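Local coordinates for polyketide synthase associated protein 5 (Mycobacterium tuberculosis, PDB 1Q9J), which probably catalyses the esterification of phthiocerol, phthiodiolone and phenolphthiocerol with two mycocerosic acids handed over by mycocerosic acid synthase, the last step of dimycocerosate lipid assembly, at residues L39-D44 against H74-C78; Q209-V213 against H393-A397; F229-L235 against I300-S305; L284-A288 against G324-G328. All blocks are in the same frame, centred on the assembly; numbering follows the deposited sequence.

Contact 1: residues L39-D44 against H74-C78; sequences LSDAFD and HSGIC
This is an apolar helix-on-loop contact at the border of a mixed beta-sheet, where helix 36-49 packs beside the loop that leads into the outer strand 78-80. It illustrates how a layered alpha/beta fold closes over a sheet margin: one branched residue from the loop covers a groove on the helix. The helix is regular through 39-44, with F43 N to L39 O at 3.0 Å and D44 N to S40 O at 2.9 Å. Across from it, 75-77 run extended, G76 at phi/psi -143/169 and I77 at -67/170. The backbones come closest at S40 and I77, with CA atoms 5.8 Å apart. I77 (chi1 p, chi2 t) meets three helix residues: its CG2 lies 3.7 Å from L39 CD1 and 3.8 Å from F43 CB, and its CD1 lies 3.4 Å from S40 CB. L39 and F43, both with chi1 t, also touch L107 of strand 105-110, as I77 does, so the four form one apolar layer between helix and sheet. Packing rather than hydrogen bonding joins the segments. Farther along, the F43 ring passes obliquely by the loop backbone, its CE2 3.8 Å from G76 C.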
loop_
_atom_site.group_PDB
_atom_site.type_symbol
_atom_site.label_atom_id
_atom_site.label_comp_id
_atom_site.label_asym_id
_atom_site.label_seq_id
_atom_site.Cartn_x
_atom_site.Cartn_y
_atom_site.Cartn_z
ATOM N N LEU A 39 -4.355 -23.716 9.012
ATOM C CA LEU A 39 -3.988 -22.319 8.813
ATOM C C LEU A 39 -2.608 -22.061 9.403
ATOM O O LEU A 39 -1.782 -21.382 8.800
ATOM C CB LEU A 39 -5.027 -21.406 9.472
ATOM C CG LEU A 39 -5.007 -19.885 9.306
ATOM C CD1 LEU A 39 -4.183 -19.238 10.401
ATOM C CD2 LEU A 39 -4.503 -19.533 7.927
ATOM N N SER A 40 -2.349 -22.622 10.577
ATOM C CA SER A 40 -1.063 -22.431 11.217
ATOM C C SER A 40 0.032 -23.070 10.381
ATOM O O SER A 40 1.153 -22.567 10.329
ATOM C CB SER A 40 -1.072 -23.044 12.614
ATOM O OG SER A 40 0.061 -22.623 13.365
ATOM N N ASP A 41 -0.281 -24.187 9.734
ATOM C CA ASP A 41 0.705 -24.863 8.885
ATOM C C ASP A 41 1.077 -23.989 7.692
ATOM O O ASP A 41 2.242 -23.935 7.285
ATOM C CB ASP A 41 0.161 -26.196 8.360
ATOM C CG ASP A 41 0.028 -27.232 9.444
ATOM O OD1 ASP A 41 0.866 -27.237 10.371
ATOM O OD2 ASP A 41 -0.905 -28.048 9.368
ATOM N N ALA A 42 0.065 -23.325 7.138
ATOM C CA ALA A 42 0.232 -22.442 5.992
ATOM C C ALA A 42 1.114 -21.268 6.391
ATOM O O ALA A 42 2.057 -20.916 5.676
ATOM C CB ALA A 42 -1.119 -21.949 5.512
ATOM N N PHE A 43 0.818 -20.675 7.544
ATOM C CA PHE A 43 1.597 -19.556 8.040
ATOM C C PHE A 43 3.051 -20.007 8.263
ATOM O O PHE A 43 3.990 -19.309 7.876
ATOM C CB PHE A 43 0.989 -19.019 9.341
ATOM C CG PHE A 43 1.710 -17.823 9.893
ATOM C CD1 PHE A 43 1.856 -16.666 9.141
ATOM C CD2 PHE A 43 2.255 -17.854 11.165
ATOM C CE1 PHE A 43 2.536 -15.552 9.652
ATOM C CE2 PHE A 43 2.936 -16.747 11.682
ATOM C CZ PHE A 43 3.073 -15.597 10.924
ATOM N N ASP A 44 3.241 -21.180 8.868
ATOM C CA ASP A 44 4.598 -21.694 9.106
ATOM C C ASP A 44 5.318 -21.975 7.785
ATOM O O ASP A 44 6.521 -21.716 7.659
ATOM C CB ASP A 44 4.576 -22.989 9.939
ATOM C CG ASP A 44 4.207 -22.750 11.400
ATOM O OD1 ASP A 44 4.751 -21.808 12.024
ATOM O OD2 ASP A 44 3.397 -23.525 11.935
ATOM N N HIS A 74 9.566 -19.440 17.180
ATOM C CA HIS A 74 8.702 -18.622 18.020
ATOM C C HIS A 74 7.501 -18.049 17.263
ATOM O O HIS A 74 6.433 -17.854 17.848
ATOM C CB HIS A 74 9.504 -17.490 18.675
ATOM C CG HIS A 74 9.793 -16.337 17.764
ATOM N ND1 HIS A 74 8.797 -15.583 17.181
ATOM C CD2 HIS A 74 10.963 -15.806 17.338
ATOM C CE1 HIS A 74 9.341 -14.639 16.435
ATOM N NE2 HIS A 74 10.655 -14.751 16.512
ATOM N N SER A 75 7.666 -17.786 15.967
ATOM C CA SER A 75 6.571 -17.230 15.170
ATOM C C SER A 75 5.473 -18.234 14.820
ATOM O O SER A 75 5.684 -19.187 14.069
ATOM C CB SER A 75 7.110 -16.578 13.887
ATOM O OG SER A 75 7.627 -15.284 14.161
ATOM N N GLY A 76 4.297 -18.000 15.395
ATOM C CA GLY A 76 3.145 -18.847 15.160
ATOM C C GLY A 76 1.909 -17.974 15.108
ATOM O O GLY A 76 1.956 -16.789 15.454
ATOM N N ILE A 77 0.793 -18.549 14.670
ATOM C CA ILE A 77 -0.440 -17.780 14.582
ATOM C C ILE A 77 -0.917 -17.403 15.972
ATOM O O ILE A 77 -0.394 -17.880 16.966
ATOM C CB ILE A 77 -1.565 -18.556 13.866
ATOM C CG1 ILE A 77 -1.855 -19.865 14.595
ATOM C CG2 ILE A 77 -1.161 -18.849 12.436
ATOM C CD1 ILE A 77 -3.018 -20.635 14.002
ATOM N N CYS A 78 -1.913 -16.541 16.028
ATOM C CA CYS A 78 -2.446 -16.101 17.291
ATOM C C CYS A 78 -3.961 -16.087 17.197
ATOM O O CYS A 78 -4.552 -15.143 16.658
ATOM C CB CYS A 78 -1.921 -14.710 17.608
ATOM S SG CYS A 78 -2.939 -13.797 18.765
#

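Contact 2: residues Q209-V213 against H393-A397; sequences QAVPV and HGHIA
A glycine in a conformation that other residues seldom adopt, G394 at phi/psi 110/156, turns the chain away just where a short antiparallel ladder ends; a CB here would be jammed against the carbonyl oxygen of H393. The ladder joins strands 213-216 and 387-393 at the margin of the six-stranded mixed sheet. V213 and H393 form a non-hydrogen-bonded pair, CA atoms 4.5 Å apart, and beyond it P212 faces G394 at a CA separation of 5.3 Å. G394 N donates to P212 O at 2.9 Å, with an angle of 139° at the hydrogen, while H393 CA lies 3.5 Å from the same oxygen in a CA-H...O contact. The reciprocal bond cannot form because proline has no N-H, a simple lesson in how a ladder is ended. The touching parts then diverge, their end-to-end directions 117° apart.

Side chains seal the junction. V213 (chi1 t) sets CG1 over the face of the H393 ring, 3.9 Å from its centroid, a CH-pi contact. V211 (chi1 t) brings CG1 to 3.2 Å from G394 N. V211 also shares a backbone hydrogen bond with F368 of strand 360-368, in the neighbouring sheet, so the loop spans two sheets, and the V211 side chain lies about 10 Å from that of H124, the likely proton acceptor. H395 (chi1 m) folds back until ND1 stands 3.1 Å from P212 CD.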
loop_
_atom_site.group_PDB
_atom_site.type_symbol
_atom_site.label_atom_id
_atom_site.label_comp_id
_atom_site.label_asym_id
_atom_site.label_seq_id
_atom_site.Cartn_x
_atom_site.Cartn_y
_atom_site.Cartn_z
ATOM N N GLN A 209 0.597 3.178 16.780
ATOM C CA GLN A 209 -0.853 3.217 17.000
ATOM C C GLN A 209 -1.568 3.249 15.635
ATOM O O GLN A 209 -1.123 3.928 14.707
ATOM C CB GLN A 209 -1.254 4.453 17.836
ATOM C CG GLN A 209 -0.525 4.657 19.203
ATOM C CD GLN A 209 -1.000 3.725 20.327
ATOM O OE1 GLN A 209 -2.192 3.651 20.636
ATOM N NE2 GLN A 209 -0.055 3.030 20.959
ATOM N N ALA A 210 -2.665 2.500 15.526
ATOM C CA ALA A 210 -3.463 2.419 14.301
ATOM C C ALA A 210 -3.695 3.795 13.693
ATOM O O ALA A 210 -3.779 4.784 14.412
ATOM C CB ALA A 210 -4.804 1.762 14.596
ATOM N N VAL A 211 -3.786 3.867 12.370
ATOM C CA VAL A 211 -4.032 5.145 11.713
ATOM C C VAL A 211 -5.521 5.225 11.361
ATOM O O VAL A 211 -6.103 4.278 10.827
ATOM C CB VAL A 211 -3.169 5.287 10.430
ATOM C CG1 VAL A 211 -3.303 6.684 9.842
ATOM C CG2 VAL A 211 -1.719 4.993 10.749
ATOM N N PRO A 212 -6.172 6.350 11.693
ATOM C CA PRO A 212 -7.595 6.437 11.358
ATOM C C PRO A 212 -7.794 6.234 9.856
ATOM O O PRO A 212 -7.030 6.767 9.046
ATOM C CB PRO A 212 -7.982 7.838 11.840
ATOM C CG PRO A 212 -6.679 8.598 11.844
ATOM C CD PRO A 212 -5.705 7.579 12.358
ATOM N N VAL A 213 -8.801 5.435 9.506
ATOM C CA VAL A 213 -9.126 5.142 8.109
ATOM C C VAL A 213 -10.612 5.245 7.819
ATOM O O VAL A 213 -11.407 4.448 8.332
ATOM C CB VAL A 213 -8.732 3.707 7.683
ATOM C CG1 VAL A 213 -9.096 3.492 6.209
ATOM C CG2 VAL A 213 -7.249 3.465 7.916
ATOM N N HIS A 393 -6.766 7.916 4.686
ATOM C CA HIS A 393 -5.973 7.435 5.799
ATOM C C HIS A 393 -5.300 8.592 6.478
ATOM O O HIS A 393 -4.999 9.591 5.832
ATOM C CB HIS A 393 -4.880 6.498 5.305
ATOM C CG HIS A 393 -5.395 5.250 4.671
ATOM N ND1 HIS A 393 -5.453 4.048 5.340
ATOM C CD2 HIS A 393 -5.872 5.014 3.427
ATOM C CE1 HIS A 393 -5.941 3.123 4.534
ATOM N NE2 HIS A 393 -6.204 3.684 3.366
ATOM N N GLY A 394 -5.047 8.460 7.778
ATOM C CA GLY A 394 -4.369 9.525 8.494
ATOM C C GLY A 394 -5.191 10.315 9.482
ATOM O O GLY A 394 -6.415 10.400 9.380
ATOM N N HIS A 395 -4.487 10.900 10.444
ATOM C CA HIS A 395 -5.104 11.716 11.488
ATOM C C HIS A 395 -5.506 13.069 10.906
ATOM O O HIS A 395 -4.694 13.992 10.831
ATOM C CB HIS A 395 -4.113 11.940 12.634
ATOM C CG HIS A 395 -3.617 10.675 13.266
ATOM N ND1 HIS A 395 -4.432 9.832 13.991
ATOM C CD2 HIS A 395 -2.383 10.119 13.294
ATOM C CE1 HIS A 395 -3.720 8.812 14.441
ATOM N NE2 HIS A 395 -2.473 8.962 14.032
ATOM N N ILE A 396 -6.762 13.190 10.495
ATOM C CA ILE A 396 -7.237 14.437 9.926
ATOM C C ILE A 396 -8.640 14.779 10.416
ATOM O O ILE A 396 -9.432 13.886 10.749
ATOM C CB ILE A 396 -7.249 14.385 8.378
ATOM C CG1 ILE A 396 -8.151 13.242 7.900
ATOM C CG2 ILE A 396 -5.833 14.202 7.855
ATOM C CD1 ILE A 396 -8.647 13.405 6.495
ATOM N N ALA A 397 -8.941 16.076 10.458
ATOM C CA ALA A 397 -10.251 16.552 10.896
ATOM C C ALA A 397 -11.252 16.395 9.763
ATOM O O ALA A 397 -10.938 16.681 8.609
ATOM C CB ALA A 397 -10.161 18.006 11.314
#

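Contact 3: residues F229-L235 against I300-S305; sequences FGREHRL and IVDLAS
Knobs and hollows explain this contact. As helix 220-230 gives way to a type I turn, G230 to H233, and R234 takes left-handed angles (51/55), F229, H233 and L235 are directed at the first turns of helix 300-317 and leave a shallow pocket. The knob that enters it is V301 (chi1 t): CG2 sits 3.9 Å from F229 CZ and over the face of the H233 ring, 3.9 Å from its centroid, a CH-pi contact, while CG1 meets L235 CD1 at 3.7 Å. L235 (m, t) is in turn a knob: its CD1 also lies 3.6 Å from A304 CB, a dip in the helix surface, and its CD2 is 3.5 Å from S305 OG. I300 CG2 abuts the ring edge of F229, 4.2 Å from CE2, and Y417 packs against both aromatic rings. Such helix-end packing on the outside of an alpha/beta domain borders the probable ACP-recognition site: the side chain of R312 of helix 300-317 is about 7 Å from that of L235.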
loop_
_atom_site.group_PDB
_atom_site.type_symbol
_atom_site.label_atom_id
_atom_site.label_comp_id
_atom_site.label_asym_id
_atom_site.label_seq_id
_atom_site.Cartn_x
_atom_site.Cartn_y
_atom_site.Cartn_z
ATOM N N PHE A 229 -18.058 5.377 -18.197
ATOM C CA PHE A 229 -17.631 6.745 -18.468
ATOM C C PHE A 229 -16.130 6.762 -18.663
ATOM O O PHE A 229 -15.595 7.618 -19.362
ATOM C CB PHE A 229 -17.975 7.654 -17.292
ATOM C CG PHE A 229 -17.380 9.028 -17.393
ATOM C CD1 PHE A 229 -18.016 10.026 -18.119
ATOM C CD2 PHE A 229 -16.181 9.328 -16.761
ATOM C CE1 PHE A 229 -17.467 11.314 -18.215
ATOM C CE2 PHE A 229 -15.623 10.609 -16.851
ATOM C CZ PHE A 229 -16.270 11.604 -17.581
ATOM N N GLY A 230 -15.460 5.808 -18.025
ATOM C CA GLY A 230 -14.014 5.723 -18.114
ATOM C C GLY A 230 -13.498 5.450 -19.512
ATOM O O GLY A 230 -12.950 6.339 -20.167
ATOM N N ARG A 231 -13.668 4.213 -19.968
ATOM C CA ARG A 231 -13.206 3.834 -21.292
ATOM C C ARG A 231 -13.982 4.535 -22.406
ATOM O O ARG A 231 -13.850 4.193 -23.582
ATOM C CB ARG A 231 -13.253 2.309 -21.459
ATOM C CG ARG A 231 -14.566 1.645 -21.104
ATOM C CD ARG A 231 -14.364 0.138 -20.932
ATOM N NE ARG A 231 -15.613 -0.576 -20.659
ATOM C CZ ARG A 231 -15.685 -1.843 -20.250
ATOM N NH1 ARG A 231 -14.577 -2.547 -20.059
ATOM N NH2 ARG A 231 -16.867 -2.414 -20.036
ATOM N N GLU A 232 -14.787 5.522 -22.023
ATOM C CA GLU A 232 -15.557 6.306 -22.976
ATOM C C GLU A 232 -14.838 7.646 -23.059
ATOM O O GLU A 232 -15.407 8.655 -23.462
ATOM C CB GLU A 232 -16.987 6.524 -22.476
ATOM C CG GLU A 232 -17.908 7.205 -23.484
ATOM C CD GLU A 232 -18.989 8.057 -22.822
ATOM O OE1 GLU A 232 -18.642 9.089 -22.202
ATOM O OE2 GLU A 232 -20.183 7.694 -22.916
ATOM N N HIS A 233 -13.574 7.641 -22.657
ATOM C CA HIS A 233 -12.747 8.838 -22.683
ATOM C C HIS A 233 -11.289 8.410 -22.685
ATOM O O HIS A 233 -10.394 9.192 -22.360
ATOM C CB HIS A 233 -13.033 9.711 -21.460
ATOM C CG HIS A 233 -14.286 10.524 -21.576
ATOM N ND1 HIS A 233 -14.338 11.711 -22.272
ATOM C CD2 HIS A 233 -15.534 10.313 -21.095
ATOM C CE1 HIS A 233 -15.565 12.200 -22.213
ATOM N NE2 HIS A 233 -16.310 11.370 -21.505
ATOM N N ARG A 234 -11.055 7.157 -23.058
ATOM C CA ARG A 234 -9.705 6.615 -23.094
ATOM C C ARG A 234 -9.046 6.910 -21.752
ATOM O O ARG A 234 -7.978 7.521 -21.691
ATOM C CB ARG A 234 -8.892 7.254 -24.229
ATOM C CG ARG A 234 -9.568 7.207 -25.594
ATOM C CD ARG A 234 -8.657 7.759 -26.679
ATOM N NE ARG A 234 -9.399 8.078 -27.896
ATOM C CZ ARG A 234 -8.837 8.456 -29.041
ATOM N NH1 ARG A 234 -7.513 8.564 -29.139
ATOM N NH2 ARG A 234 -9.604 8.726 -30.087
ATOM N N LEU A 235 -9.715 6.486 -20.682
ATOM C CA LEU A 235 -9.232 6.671 -19.319
ATOM C C LEU A 235 -9.531 5.423 -18.505
ATOM O O LEU A 235 -10.052 4.441 -19.035
ATOM C CB LEU A 235 -9.896 7.888 -18.670
ATOM C CG LEU A 235 -9.506 9.234 -19.281
ATOM C CD1 LEU A 235 -10.248 10.354 -18.574
ATOM C CD2 LEU A 235 -8.010 9.439 -19.169
ATOM N N ILE A 300 -12.826 17.486 -15.703
ATOM C CA ILE A 300 -12.412 16.170 -15.237
ATOM C C ILE A 300 -11.498 15.469 -16.226
ATOM O O ILE A 300 -10.325 15.241 -15.933
ATOM C CB ILE A 300 -13.658 15.286 -14.935
ATOM C CG1 ILE A 300 -14.029 15.425 -13.458
ATOM C CG2 ILE A 300 -13.406 13.825 -15.276
ATOM C CD1 ILE A 300 -12.986 14.883 -12.513
ATOM N N VAL A 301 -12.030 15.133 -17.396
ATOM C CA VAL A 301 -11.246 14.450 -18.412
ATOM C C VAL A 301 -9.976 15.224 -18.747
ATOM O O VAL A 301 -8.916 14.634 -18.905
ATOM C CB VAL A 301 -12.067 14.244 -19.685
ATOM C CG1 VAL A 301 -11.350 13.278 -20.610
ATOM C CG2 VAL A 301 -13.443 13.724 -19.328
ATOM N N ASP A 302 -10.074 16.542 -18.849
ATOM C CA ASP A 302 -8.901 17.340 -19.160
ATOM C C ASP A 302 -7.786 17.051 -18.167
ATOM O O ASP A 302 -6.651 16.776 -18.556
ATOM C CB ASP A 302 -9.243 18.833 -19.137
ATOM C CG ASP A 302 -9.407 19.423 -20.534
ATOM O OD1 ASP A 302 -10.327 18.990 -21.263
ATOM O OD2 ASP A 302 -8.611 20.326 -20.894
ATOM N N LEU A 303 -8.125 17.105 -16.881
ATOM C CA LEU A 303 -7.170 16.853 -15.795
ATOM C C LEU A 303 -6.702 15.394 -15.810
ATOM O O LEU A 303 -5.508 15.118 -15.820
ATOM C CB LEU A 303 -7.828 17.178 -14.446
ATOM C CG LEU A 303 -6.971 17.131 -13.189
ATOM C CD1 LEU A 303 -5.882 18.172 -13.275
ATOM C CD2 LEU A 303 -7.850 17.365 -11.971
ATOM N N ALA A 304 -7.660 14.474 -15.814
ATOM C CA ALA A 304 -7.360 13.054 -15.829
ATOM C C ALA A 304 -6.360 12.691 -16.923
ATOM O O ALA A 304 -5.350 12.031 -16.661
ATOM C CB ALA A 304 -8.638 12.261 -16.019
ATOM N N SER A 305 -6.640 13.130 -18.149
ATOM C CA SER A 305 -5.781 12.829 -19.299
ATOM C C SER A 305 -4.393 13.436 -19.205
ATOM O O SER A 305 -3.404 12.811 -19.595
ATOM C CB SER A 305 -6.449 13.294 -20.597
ATOM O OG SER A 305 -7.515 12.418 -20.948
#

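Contact 4: residues L284-A288 against G324-G328; sequences LLGAA and GLHFG
A sheet can be widened at its edge by a loop that pairs with the outermost strand for a few residues, as 324-328 does along strand 285-292. L325 comes first (phi/psi -62/127). Its O accepts A287 N at 3.3 Å with an angle of 144°, and its CD2 reaches A287 CB at 3.7 Å, the methyl of A287 pointing into the loop. H326, extended at -122/161, is the centre of the single backbone bridge, its CA 4.4 Å from that of G286. Its CA-H approaches L285 O, CA to O being 3.3 Å, while its CA-to-CB bond turns away from the strand. F327 closes the bridge, its N donating to L285 O at 2.9 Å with an angle of 152°. At -75/-8 it begins the 3-10 segment that G328 continues, so the pairing stops after two bonds. F327 (chi1 t) keeps CB 4.1 Å from L285 CB, and its side chain touches F343 and T345 of strand 342-345.

G286, bonded through its backbone to V266 on the other side, ties this addition to the sheet. L284 N is hydrogen-bonded to D128 OD2, and the L285 side chain lies about 4 Å from that of D128 and about 6 Å from that of H124. The setting is consistent with the active site of an HHxxxDG acyltransferase, in which D128 probably organises the site around H124, the likely proton acceptor.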
loop_
_atom_site.group_PDB
_atom_site.type_symbol
_atom_site.label_atom_id
_atom_site.label_comp_id
_atom_site.label_asym_id
_atom_site.label_seq_id
_atom_site.Cartn_x
_atom_site.Cartn_y
_atom_site.Cartn_z
ATOM N N LEU A 284 9.614 -1.465 -4.147
ATOM C CA LEU A 284 10.038 -0.999 -5.447
ATOM C C LEU A 284 8.946 -0.129 -6.079
ATOM O O LEU A 284 8.546 -0.332 -7.224
ATOM C CB LEU A 284 10.361 -2.183 -6.364
ATOM C CG LEU A 284 11.282 -1.866 -7.562
ATOM C CD1 LEU A 284 12.711 -1.643 -7.082
ATOM C CD2 LEU A 284 11.243 -3.003 -8.556
ATOM N N LEU A 285 8.446 0.833 -5.317
ATOM C CA LEU A 285 7.434 1.714 -5.844
ATOM C C LEU A 285 8.026 3.093 -6.054
ATOM O O LEU A 285 8.386 3.784 -5.100
ATOM C CB LEU A 285 6.228 1.778 -4.910
ATOM C CG LEU A 285 5.524 0.443 -4.692
ATOM C CD1 LEU A 285 4.357 0.653 -3.747
ATOM C CD2 LEU A 285 5.039 -0.157 -6.006
ATOM N N GLY A 286 8.162 3.475 -7.319
ATOM C CA GLY A 286 8.698 4.784 -7.624
ATOM C C GLY A 286 7.607 5.805 -7.388
ATOM O O GLY A 286 6.429 5.460 -7.298
ATOM N N ALA A 287 7.992 7.066 -7.274
ATOM C CA ALA A 287 7.019 8.121 -7.049
ATOM C C ALA A 287 6.907 8.999 -8.285
ATOM O O ALA A 287 7.904 9.509 -8.812
ATOM C CB ALA A 287 7.428 8.969 -5.847
ATOM N N ALA A 288 5.677 9.176 -8.736
ATOM C CA ALA A 288 5.404 10.001 -9.893
ATOM C C ALA A 288 4.822 11.322 -9.396
ATOM O O ALA A 288 3.788 11.333 -8.727
ATOM C CB ALA A 288 4.411 9.288 -10.806
ATOM N N GLY A 324 15.668 9.060 -7.546
ATOM C CA GLY A 324 15.654 8.219 -6.370
ATOM C C GLY A 324 14.344 8.268 -5.607
ATOM O O GLY A 324 14.212 7.638 -4.563
ATOM N N LEU A 325 13.369 9.005 -6.121
ATOM C CA LEU A 325 12.092 9.127 -5.441
ATOM C C LEU A 325 11.332 7.809 -5.278
ATOM O O LEU A 325 11.102 7.084 -6.244
ATOM C CB LEU A 325 11.200 10.138 -6.174
ATOM C CG LEU A 325 10.708 11.371 -5.396
ATOM C CD1 LEU A 325 9.687 12.135 -6.248
ATOM C CD2 LEU A 325 10.056 10.942 -4.067
ATOM N N HIS A 326 10.940 7.500 -4.047
ATOM C CA HIS A 326 10.162 6.291 -3.780
ATOM C C HIS A 326 8.856 6.725 -3.132
ATOM O O HIS A 326 8.753 7.830 -2.601
ATOM C CB HIS A 326 10.922 5.331 -2.850
ATOM C CG HIS A 326 11.317 5.934 -1.537
ATOM N ND1 HIS A 326 12.266 6.928 -1.431
ATOM C CD2 HIS A 326 10.886 5.690 -0.277
ATOM C CE1 HIS A 326 12.403 7.270 -0.162
ATOM N NE2 HIS A 326 11.576 6.535 0.560
ATOM N N PHE A 327 7.858 5.856 -3.154
ATOM C CA PHE A 327 6.584 6.228 -2.568
ATOM C C PHE A 327 6.605 6.218 -1.041
ATOM O O PHE A 327 5.654 6.658 -0.404
ATOM C CB PHE A 327 5.472 5.322 -3.101
ATOM C CG PHE A 327 4.079 5.871 -2.884
ATOM C CD1 PHE A 327 3.774 7.203 -3.180
ATOM C CD2 PHE A 327 3.061 5.042 -2.428
ATOM C CE1 PHE A 327 2.468 7.697 -3.026
ATOM C CE2 PHE A 327 1.755 5.532 -2.274
ATOM C CZ PHE A 327 1.461 6.864 -2.578
ATOM N N GLY A 328 7.684 5.726 -0.445
ATOM C CA GLY A 328 7.739 5.741 1.002
ATOM C C GLY A 328 7.649 7.176 1.514
ATOM O O GLY A 328 7.165 7.426 2.622
#

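The four contacts sample a two-domain acyltransferase from one flank to the other. Contact 1 comes first in the chain and belongs to the five-stranded sheet; contacts 2 and 4 sit on the two outermost strands, 213-216 and 285-292, of the six-stranded sheet, their centres 22 Å apart. Contact 2 joins residues 180 apart, and the segments of contacts 3 and 4 alternate along the chain between its two ends, strand 285-292 being followed directly by helix 300-317. Contacts 1 and 3 lie on opposite sides of the chain's centre, 46 Å between centres. Contacts 2 and 4 approach the likely catalytic histidine, whereas contact 3 borders the probable carrier-recognition arginine.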